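Local coordinates for protein endosialidase (Enterobacteria phage phi92, PDB 4HIZ) that hydrolyses internal alpha-2,8 and alpha-2,9 linkages of sialic acid polymers as a trimeric phage endosialidase, at residues F35-L40 / A49-E54; F91-V96 / M151-N156; V96-F101 / W116-D121. All coordinates share one frame; numbering follows the deposited sequence.

Contact 1 (F35-L40 / A49-E54)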
loop_
_atom_site.group_PDB
_atom_site.type_symbol
_atom_site.label_atom_id
_atom_site.label_comp_id
_atom_site.label_asym_id
_atom_site.label_seq_id
_atom_site.Cartn_x
_atom_site.Cartn_y
_atom_site.Cartn_z
ATOM N N PHE A 35 43.458 -6.059 4.299
ATOM C CA PHE A 35 44.186 -7.297 4.583
ATOM C C PHE A 35 44.253 -8.141 3.319
ATOM O O PHE A 35 43.313 -8.135 2.545
ATOM C CB PHE A 35 43.439 -8.106 5.648
ATOM C CG PHE A 35 43.263 -7.371 6.942
ATOM C CD1 PHE A 35 44.283 -7.357 7.886
ATOM C CD2 PHE A 35 42.084 -6.700 7.211
ATOM C CE1 PHE A 35 44.135 -6.672 9.077
ATOM C CE2 PHE A 35 41.914 -6.007 8.416
ATOM C CZ PHE A 35 42.945 -5.995 9.347
ATOM N N LYS A 36 45.323 -8.913 3.147
ATOM C CA LYS A 36 45.394 -9.888 2.066
ATOM C C LYS A 36 45.112 -11.245 2.678
ATOM O O LYS A 36 45.791 -11.665 3.607
ATOM C CB LYS A 36 46.772 -9.891 1.416
ATOM C CG LYS A 36 47.212 -8.501 0.997
ATOM C CD LYS A 36 48.002 -8.522 -0.301
ATOM C CE LYS A 36 48.440 -7.110 -0.693
ATOM N NZ LYS A 36 47.317 -6.121 -0.550
ATOM N N VAL A 37 44.089 -11.915 2.184
ATOM C CA VAL A 37 43.634 -13.100 2.892
ATOM C C VAL A 37 43.635 -14.300 1.982
ATOM O O VAL A 37 43.511 -14.191 0.764
ATOM C CB VAL A 37 42.225 -12.929 3.490
ATOM C CG1 VAL A 37 42.215 -11.801 4.524
ATOM C CG2 VAL A 37 41.176 -12.696 2.367
ATOM N N THR A 38 43.792 -15.464 2.598
ATOM C CA THR A 38 43.788 -16.721 1.876
ATOM C C THR A 38 42.356 -17.197 1.560
ATOM O O THR A 38 42.105 -17.925 0.588
ATOM C CB THR A 38 44.478 -17.789 2.756
ATOM O OG1 THR A 38 43.788 -17.868 4.019
ATOM C CG2 THR A 38 45.943 -17.409 3.019
ATOM N N THR A 39 41.425 -16.791 2.404
ATOM C CA THR A 39 40.032 -17.170 2.244
ATOM C C THR A 39 39.260 -16.066 2.910
ATOM O O THR A 39 39.811 -15.406 3.811
ATOM C CB THR A 39 39.749 -18.505 2.947
ATOM O OG1 THR A 39 38.363 -18.833 2.804
ATOM C CG2 THR A 39 40.041 -18.405 4.427
ATOM N N LEU A 40 38.010 -15.821 2.513
ATOM C CA LEU A 40 37.292 -14.692 3.146
ATOM C C LEU A 40 36.997 -14.995 4.598
ATOM O O LEU A 40 36.558 -16.109 4.908
ATOM C CB LEU A 40 35.990 -14.312 2.414
ATOM C CG LEU A 40 36.237 -13.746 1.007
ATOM C CD1 LEU A 40 34.921 -13.457 0.306
ATOM C CD2 LEU A 40 37.071 -12.467 1.073
ATOM N N ALA A 49 36.976 -2.257 7.177
ATOM C CA ALA A 49 38.032 -3.167 6.770
ATOM C C ALA A 49 37.778 -3.639 5.353
ATOM O O ALA A 49 36.624 -3.699 4.904
ATOM C CB ALA A 49 38.076 -4.385 7.739
ATOM N N ALA A 50 38.844 -3.999 4.650
ATOM C CA ALA A 50 38.686 -4.636 3.344
ATOM C C ALA A 50 39.662 -5.792 3.190
ATOM O O ALA A 50 40.722 -5.806 3.829
ATOM C CB ALA A 50 38.887 -3.634 2.239
ATOM N N PHE A 51 39.308 -6.740 2.321
ATOM C CA PHE A 51 40.048 -7.998 2.210
ATOM C C PHE A 51 40.325 -8.292 0.745
ATOM O O PHE A 51 39.398 -8.415 -0.052
ATOM C CB PHE A 51 39.217 -9.143 2.820
ATOM C CG PHE A 51 38.732 -8.830 4.214
ATOM C CD1 PHE A 51 39.562 -9.019 5.302
ATOM C CD2 PHE A 51 37.463 -8.284 4.425
ATOM C CE1 PHE A 51 39.125 -8.694 6.600
ATOM C CE2 PHE A 51 37.033 -7.946 5.708
ATOM C CZ PHE A 51 37.874 -8.150 6.794
ATOM N N VAL A 52 41.598 -8.395 0.387
ATOM C CA VAL A 52 41.959 -8.764 -0.992
ATOM C C VAL A 52 42.053 -10.276 -1.082
ATOM O O VAL A 52 42.794 -10.922 -0.318
ATOM C CB VAL A 52 43.301 -8.176 -1.412
ATOM C CG1 VAL A 52 43.579 -8.531 -2.891
ATOM C CG2 VAL A 52 43.285 -6.666 -1.190
ATOM N N TYR A 53 41.313 -10.849 -2.017
ATOM C CA TYR A 53 41.129 -12.306 -2.058
ATOM C C TYR A 53 41.080 -12.758 -3.515
ATOM O O TYR A 53 40.443 -12.106 -4.356
ATOM C CB TYR A 53 39.807 -12.662 -1.347
ATOM C CG TYR A 53 39.367 -14.105 -1.524
ATOM C CD1 TYR A 53 40.193 -15.157 -1.132
ATOM C CD2 TYR A 53 38.112 -14.411 -2.069
ATOM C CE1 TYR A 53 39.783 -16.502 -1.301
ATOM C CE2 TYR A 53 37.683 -15.729 -2.225
ATOM C CZ TYR A 53 38.524 -16.773 -1.848
ATOM O OH TYR A 53 38.104 -18.072 -2.010
ATOM N N GLU A 54 41.758 -13.862 -3.828
ATOM C CA GLU A 54 41.702 -14.431 -5.184
ATOM C C GLU A 54 40.820 -15.686 -5.226
ATOM O O GLU A 54 41.314 -16.824 -5.149
ATOM C CB GLU A 54 43.112 -14.770 -5.688
ATOM C CG GLU A 54 44.009 -13.536 -5.811
ATOM C CD GLU A 54 45.424 -13.833 -6.288
ATOM O OE1 GLU A 54 45.698 -14.938 -6.819
ATOM O OE2 GLU A 54 46.275 -12.927 -6.128
HETATM O O HOH W 1 43.717 -14.933 -1.945
HETATM O O HOH W 2 38.562 -19.992 0.180
#

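Contact 2 (F91-V96 / M151-N156). With EDO (1,2-ethanediol), chain R; EDO (1,2-ethanediol), chain L.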
loop_
_atom_site.group_PDB
_atom_site.type_symbol
_atom_site.label_atom_id
_atom_site.label_comp_id
_atom_site.label_asym_id
_atom_site.label_seq_id
_atom_site.Cartn_x
_atom_site.Cartn_y
_atom_site.Cartn_z
ATOM N N PHE A 91 19.300 10.798 -13.959
ATOM C CA PHE A 91 19.720 12.192 -13.909
ATOM C C PHE A 91 19.110 12.864 -12.694
ATOM O O PHE A 91 18.176 12.331 -12.075
ATOM C CB PHE A 91 19.338 12.914 -15.245
ATOM C CG PHE A 91 17.852 12.994 -15.497
ATOM C CD1 PHE A 91 17.080 14.042 -14.959
ATOM C CD2 PHE A 91 17.204 12.011 -16.237
ATOM C CE1 PHE A 91 15.699 14.092 -15.200
ATOM C CE2 PHE A 91 15.817 12.058 -16.491
ATOM C CZ PHE A 91 15.052 13.104 -15.962
ATOM N N VAL A 92 19.690 13.999 -12.320
ATOM C CA VAL A 92 19.186 14.831 -11.223
ATOM C C VAL A 92 18.825 16.193 -11.816
ATOM O O VAL A 92 19.612 16.791 -12.594
ATOM C CB VAL A 92 20.246 14.959 -10.117
ATOM C CG1 VAL A 92 19.738 15.848 -8.953
ATOM C CG2 VAL A 92 20.654 13.538 -9.594
ATOM N N TYR A 93 17.626 16.655 -11.513
ATOM C CA TYR A 93 17.185 17.966 -12.018
ATOM C C TYR A 93 16.374 18.672 -10.943
ATOM O O TYR A 93 15.417 18.078 -10.402
ATOM C CB TYR A 93 16.350 17.811 -13.297
ATOM C CG TYR A 93 15.997 19.149 -13.934
ATOM C CD1 TYR A 93 16.920 19.818 -14.765
ATOM C CD2 TYR A 93 14.726 19.710 -13.741
ATOM C CE1 TYR A 93 16.562 21.046 -15.326
ATOM C CE2 TYR A 93 14.359 20.938 -14.302
ATOM C CZ TYR A 93 15.276 21.593 -15.087
ATOM O OH TYR A 93 14.908 22.790 -15.692
ATOM N N ASP A 94 16.729 19.930 -10.666
ATOM C CA ASP A 94 16.026 20.744 -9.663
ATOM C C ASP A 94 15.772 19.963 -8.386
ATOM O O ASP A 94 14.639 19.923 -7.897
ATOM C CB ASP A 94 14.714 21.257 -10.288
ATOM C CG ASP A 94 14.073 22.361 -9.505
ATOM O OD1 ASP A 94 14.796 23.109 -8.797
ATOM O OD2 ASP A 94 12.836 22.510 -9.647
ATOM N N ASN A 95 16.843 19.393 -7.837
ATOM C CA ASN A 95 16.821 18.707 -6.519
ATOM C C ASN A 95 16.140 17.352 -6.487
ATOM O O ASN A 95 16.077 16.744 -5.419
ATOM C CB ASN A 95 16.214 19.589 -5.418
ATOM C CG ASN A 95 16.913 20.938 -5.315
ATOM O OD1 ASN A 95 18.150 21.007 -5.360
ATOM N ND2 ASN A 95 16.127 22.020 -5.214
ATOM N N VAL A 96 15.616 16.905 -7.611
ATOM C CA VAL A 96 14.894 15.614 -7.654
ATOM C C VAL A 96 15.750 14.604 -8.381
ATOM O O VAL A 96 16.333 14.924 -9.421
ATOM C CB VAL A 96 13.534 15.778 -8.366
ATOM C CG1 VAL A 96 12.820 14.440 -8.546
ATOM C CG2 VAL A 96 12.654 16.762 -7.570
ATOM N N MET A 151 18.575 8.709 -22.160
ATOM C CA MET A 151 17.705 9.802 -21.734
ATOM C C MET A 151 18.499 10.742 -20.836
ATOM O O MET A 151 19.411 10.308 -20.111
ATOM C CB MET A 151 16.552 9.212 -20.877
ATOM C CG MET A 151 15.497 10.256 -20.432
ATOM S SD MET A 151 14.157 9.484 -19.454
ATOM C CE MET A 151 13.266 8.584 -20.735
ATOM N N GLY A 152 18.145 12.023 -20.870
ATOM C CA GLY A 152 18.759 12.989 -19.964
ATOM C C GLY A 152 18.198 14.376 -20.214
ATOM O O GLY A 152 17.187 14.552 -20.904
ATOM N N VAL A 153 18.868 15.366 -19.635
ATOM C CA VAL A 153 18.376 16.757 -19.678
ATOM C C VAL A 153 19.426 17.600 -20.381
ATOM O O VAL A 153 20.628 17.476 -20.095
ATOM C CB VAL A 153 18.149 17.300 -18.252
ATOM C CG1 VAL A 153 17.742 18.797 -18.301
ATOM C CG2 VAL A 153 17.072 16.466 -17.535
ATOM N N CYS A 154 18.970 18.453 -21.305
ATOM C CA CYS A 154 19.868 19.407 -21.938
ATOM C C CYS A 154 19.094 20.700 -22.088
ATOM O O CYS A 154 17.984 20.696 -22.615
ATOM C CB CYS A 154 20.300 18.876 -23.311
ATOM S SG CYS A 154 21.522 19.995 -24.098
ATOM N N GLY A 155 19.678 21.803 -21.634
ATOM C CA GLY A 155 19.059 23.107 -21.848
ATOM C C GLY A 155 17.617 23.192 -21.349
ATOM O O GLY A 155 16.725 23.690 -22.060
ATOM N N ASN A 156 17.388 22.709 -20.127
ATOM C CA ASN A 156 16.041 22.677 -19.531
ATOM C C ASN A 156 14.970 21.914 -20.321
ATOM O O ASN A 156 13.775 22.155 -20.129
ATOM C CB ASN A 156 15.575 24.114 -19.177
ATOM C CG ASN A 156 16.462 24.726 -18.133
ATOM O OD1 ASN A 156 16.748 24.073 -17.109
ATOM N ND2 ASN A 156 16.951 25.957 -18.374
HETATM C C1 EDO R . 20.687 19.493 -8.045
HETATM O O1 EDO R . 19.471 19.860 -8.692
HETATM C C2 EDO R . 20.575 19.574 -6.533
HETATM O O2 EDO R . 21.860 19.917 -6.015
HETATM C C1 EDO L . 23.018 15.121 -12.718
HETATM O O1 EDO L . 22.232 14.464 -13.707
HETATM C C2 EDO L . 24.433 14.552 -12.590
HETATM O O2 EDO L . 24.364 13.152 -12.399
#

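Contact 3 (V96-F101 / W116-D121)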
loop_
_atom_site.group_PDB
_atom_site.type_symbol
_atom_site.label_atom_id
_atom_site.label_comp_id
_atom_site.label_asym_id
_atom_site.label_seq_id
_atom_site.Cartn_x
_atom_site.Cartn_y
_atom_site.Cartn_z
ATOM N N VAL A 96 15.616 16.905 -7.611
ATOM C CA VAL A 96 14.894 15.614 -7.654
ATOM C C VAL A 96 15.750 14.604 -8.381
ATOM O O VAL A 96 16.333 14.924 -9.421
ATOM C CB VAL A 96 13.534 15.778 -8.366
ATOM C CG1 VAL A 96 12.820 14.440 -8.546
ATOM C CG2 VAL A 96 12.654 16.762 -7.570
ATOM N N ILE A 97 15.847 13.383 -7.846
ATOM C CA ILE A 97 16.597 12.318 -8.525
ATOM C C ILE A 97 15.628 11.488 -9.366
ATOM O O ILE A 97 14.617 10.998 -8.858
ATOM C CB ILE A 97 17.298 11.402 -7.495
ATOM C CG1 ILE A 97 18.180 12.235 -6.555
ATOM C CG2 ILE A 97 18.147 10.301 -8.214
ATOM C CD1 ILE A 97 18.477 11.513 -5.224
ATOM N N TYR A 98 15.941 11.334 -10.658
ATOM C CA TYR A 98 15.112 10.560 -11.575
ATOM C C TYR A 98 15.800 9.263 -11.955
ATOM O O TYR A 98 16.978 9.251 -12.358
ATOM C CB TYR A 98 14.858 11.341 -12.877
ATOM C CG TYR A 98 14.003 12.594 -12.676
ATOM C CD1 TYR A 98 14.550 13.781 -12.154
ATOM C CD2 TYR A 98 12.666 12.594 -13.053
ATOM C CE1 TYR A 98 13.769 14.912 -12.011
ATOM C CE2 TYR A 98 11.863 13.723 -12.889
ATOM C CZ TYR A 98 12.430 14.877 -12.383
ATOM O OH TYR A 98 11.630 15.977 -12.235
ATOM N N ALA A 99 15.062 8.168 -11.814
ATOM C CA ALA A 99 15.553 6.845 -12.208
ATOM C C ALA A 99 14.605 6.252 -13.268
ATOM O O ALA A 99 13.633 5.516 -12.952
ATOM C CB ALA A 99 15.621 5.889 -10.953
ATOM N N PRO A 100 14.874 6.553 -14.547
ATOM C CA PRO A 100 14.066 5.974 -15.611
ATOM C C PRO A 100 14.502 4.532 -15.852
ATOM O O PRO A 100 15.649 4.172 -15.566
ATOM C CB PRO A 100 14.427 6.834 -16.848
ATOM C CG PRO A 100 15.100 8.088 -16.250
ATOM C CD PRO A 100 15.861 7.511 -15.069
ATOM N N PHE A 101 13.565 3.714 -16.315
ATOM C CA PHE A 101 13.803 2.263 -16.478
ATOM C C PHE A 101 12.695 1.747 -17.393
ATOM O O PHE A 101 11.942 2.550 -17.976
ATOM C CB PHE A 101 13.779 1.556 -15.098
ATOM C CG PHE A 101 12.431 1.562 -14.419
ATOM C CD1 PHE A 101 11.966 2.720 -13.720
ATOM C CD2 PHE A 101 11.642 0.414 -14.424
ATOM C CE1 PHE A 101 10.724 2.710 -13.062
ATOM C CE2 PHE A 101 10.389 0.381 -13.776
ATOM C CZ PHE A 101 9.928 1.536 -13.085
ATOM N N TRP A 116 9.572 6.005 -15.048
ATOM C CA TRP A 116 10.588 6.358 -14.060
ATOM C C TRP A 116 10.001 6.288 -12.669
ATOM O O TRP A 116 8.773 6.271 -12.497
ATOM C CB TRP A 116 11.219 7.745 -14.305
ATOM C CG TRP A 116 10.285 8.978 -14.299
ATOM C CD1 TRP A 116 9.153 9.198 -13.531
ATOM C CD2 TRP A 116 10.480 10.164 -15.074
ATOM N NE1 TRP A 116 8.631 10.456 -13.797
ATOM C CE2 TRP A 116 9.414 11.054 -14.770
ATOM C CE3 TRP A 116 11.437 10.539 -16.031
ATOM C CZ2 TRP A 116 9.305 12.310 -15.368
ATOM C CZ3 TRP A 116 11.326 11.796 -16.630
ATOM C CH2 TRP A 116 10.265 12.654 -16.302
ATOM N N VAL A 117 10.899 6.181 -11.704
ATOM C CA VAL A 117 10.559 6.543 -10.315
ATOM C C VAL A 117 11.488 7.675 -9.902
ATOM O O VAL A 117 12.558 7.891 -10.523
ATOM C CB VAL A 117 10.668 5.350 -9.290
ATOM C CG1 VAL A 117 9.595 4.269 -9.600
ATOM C CG2 VAL A 117 12.101 4.748 -9.303
ATOM N N LYS A 118 11.096 8.420 -8.871
ATOM C CA LYS A 118 11.816 9.647 -8.513
ATOM C C LYS A 118 11.990 9.704 -7.013
ATOM O O LYS A 118 11.166 9.134 -6.276
ATOM C CB LYS A 118 10.991 10.885 -8.912
ATOM C CG LYS A 118 10.469 10.865 -10.356
ATOM C CD LYS A 118 9.700 12.177 -10.670
ATOM C CE LYS A 118 8.444 12.318 -9.797
ATOM N NZ LYS A 118 7.482 13.376 -10.349
ATOM N N SER A 119 13.026 10.404 -6.553
ATOM C CA SER A 119 13.179 10.664 -5.111
ATOM C C SER A 119 13.277 12.136 -4.860
ATOM O O SER A 119 14.142 12.811 -5.432
ATOM C CB SER A 119 14.434 9.995 -4.534
ATOM O OG SER A 119 14.495 10.309 -3.123
ATOM N N GLY A 120 12.423 12.612 -3.962
ATOM C CA GLY A 120 12.478 13.982 -3.466
ATOM C C GLY A 120 13.180 14.151 -2.129
ATOM O O GLY A 120 13.113 15.232 -1.537
ATOM N N ASP A 121 13.855 13.109 -1.642
ATOM C CA ASP A 121 14.537 13.200 -0.344
ATOM C C ASP A 121 15.954 12.595 -0.377
ATOM O O ASP A 121 16.362 11.876 0.554
ATOM C CB ASP A 121 13.677 12.546 0.759
ATOM C CG ASP A 121 13.243 11.147 0.407
ATOM O OD1 ASP A 121 13.918 10.485 -0.437
ATOM O OD2 ASP A 121 12.246 10.672 1.046
HETATM O O HOH W 3 9.035 15.660 -11.139
#

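Contact 1 (F35-L40 / A49-E54)
Phe-35 and Phe-51 project in the same direction as neighbours, their rings almost parallel (planes at 19°) but offset with little overlap. What touches is a corner: CD2 of Phe-35 sits 3.6 Å from CE1 of Phe-51, while the neighbouring CE2 of Phe-35 has Ala-49 CB at the ring edge, 4.2 Å away. Val-37 crosses the Phe-51 ring obliquely, bringing CG1 to CD1, and sets CG2 4.0 Å from Tyr-53 CB. The strands here are parallel, Phe-35 pairing with Phe-51 and Lys-36 with Val-52; 35-36 lies on a strand of the N-terminal extension that is outermost, within this chain, in a mixed sheet. Phe-35 N donates to Ala-50 O, Phe-35 O accepts from Val-52 N at 2.8 Å, and Val-37 N reaches Val-52 O in a nearly straight bond (177°). With CG anti to its backbone N (chi1 170°), the Tyr-53 side chain crosses Leu-40 at about a right angle, Leu-40 CD2 3.7 Å from Tyr-53 CB and Leu-40 CG 3.7 Å from ring atom CD2; Tyr-53 CE1 comes 3.3 Å from Thr-38 O. Two waters bridge the segments, one between Val-37 O and Glu-54 N, the other between Thr-39 OG1 and Tyr-53 OH.

Contact 2 (F91-V96 / M151-N156)
Met-151 opens the second segment by bringing SD to the edge of the Phe-91 ring, 4.3 Å from CE2 and near the ring plane. Gly-152 follows with its bare CA, 4.2 Å from CD2 of the same ring, where the CA atoms of the two segments are nearest. Val-153 then covers a face: its CG2 stands 3.9 Å from the centroid of Phe-91, 29° off the normal, in a CH-pi contact that falls closest to CD1 and CE1. The other branch of Val-153, CG1, is anti to the backbone N and meets CD1 of Tyr-93 at 3.8 Å, so one forked side chain serves two rings, crossing each at about a right angle. Tyr-93 itself begins the type I' turn that leads to Val-96. The strands 91-93 and 151-154 belong to different antiparallel sheets of the catalytic beta-propeller domain, and their axes pass 7.4 Å apart at 35°; side chains, not backbone bonds, join them. Met-182, from a loop, touches Phe-91, Tyr-93 and Val-153 alike. After the strand the chain turns through Gly-155, whose N is held by Asp-300, and arrives at Asn-156. There OD1 accepts a hydrogen bond from Tyr-93 OH at 2.7 Å, the hydroxyl standing above the carbonyl plane, with ring and amide planes 74° apart. The other arm of that amide, ND2, bonds to Lys-207 O, which would fix the flip of the group.

Contact 3 (V96-F101 / W116-D121)
Tyr-98 leans its ring edge toward the face of Trp-116 in a T-shaped pair, with planes at 65° and centroids 4.8 Å apart. Tyr-98 CD2 stands 3.7 Å above the indole plane, offset toward its rim, and CE2 lies nearest CZ2. Lys-118 lies beside the same tyrosine, both side chains projecting the same way, and can be followed from its root. Its CB packs on Val-96 CG1 and lies 3.6 Å from Ile-97 O. CG, anti to the carbonyl carbon (chi1 -50°), approaches CD2 of the Tyr-98 ring, and CD comes closer still, 3.5 Å from CE2. The chain bends at chi3, and NZ at the tip donates to a water that also bonds to Tyr-98 OH; the same ammonium forms a salt bridge with Asp-511 of the third subunit, which places the end of Lys-118 at the contact with that subunit. The frame beneath is a beta hairpin, strands 96-104 and 113-119 in antiparallel pairing within a sheet of the propeller domain. Tyr-98 with Lys-118 and Pro-100 with Trp-116 are the non-hydrogen-bonded pairs, and all four side chains lie on one face of the sheet. On the reverse, the hydrogen-bonded pairs Ile-97 with Ser-119 and Ala-99 with Val-117 each exchange two backbone bonds. Ala-99 N to Val-117 O, at 2.8 Å, runs nearly straight out from the carbonyl, whereas Val-117 N comes to Ala-99 O from 46° above its plane. At the last residue of the strand, Ser-119 OG accepts from Asp-121 N in an ST turn and also bonds to Thr-125 O.

Contacts 2 and 3 form one continuous block, their centres 11 Å apart, while contact 1 stands in the N-terminal extension with its nearest atoms about 28 Å from contact 2 and about 26 Å from contact 3. Along the chain contact 3 is nested inside the loop closed by contact 2, and Val-96 belongs to both. A probable hydrogen bond between Phe-91 O and Tyr-98 N (2.8 Å) joins them, and Phe-91 CZ packs against Trp-116 CZ3. Both also touch the third subunit. A sodium ion lies about 5 Å from the Phe-91 side chain, and a bound fructose unit about 13 Å from that of Met-151.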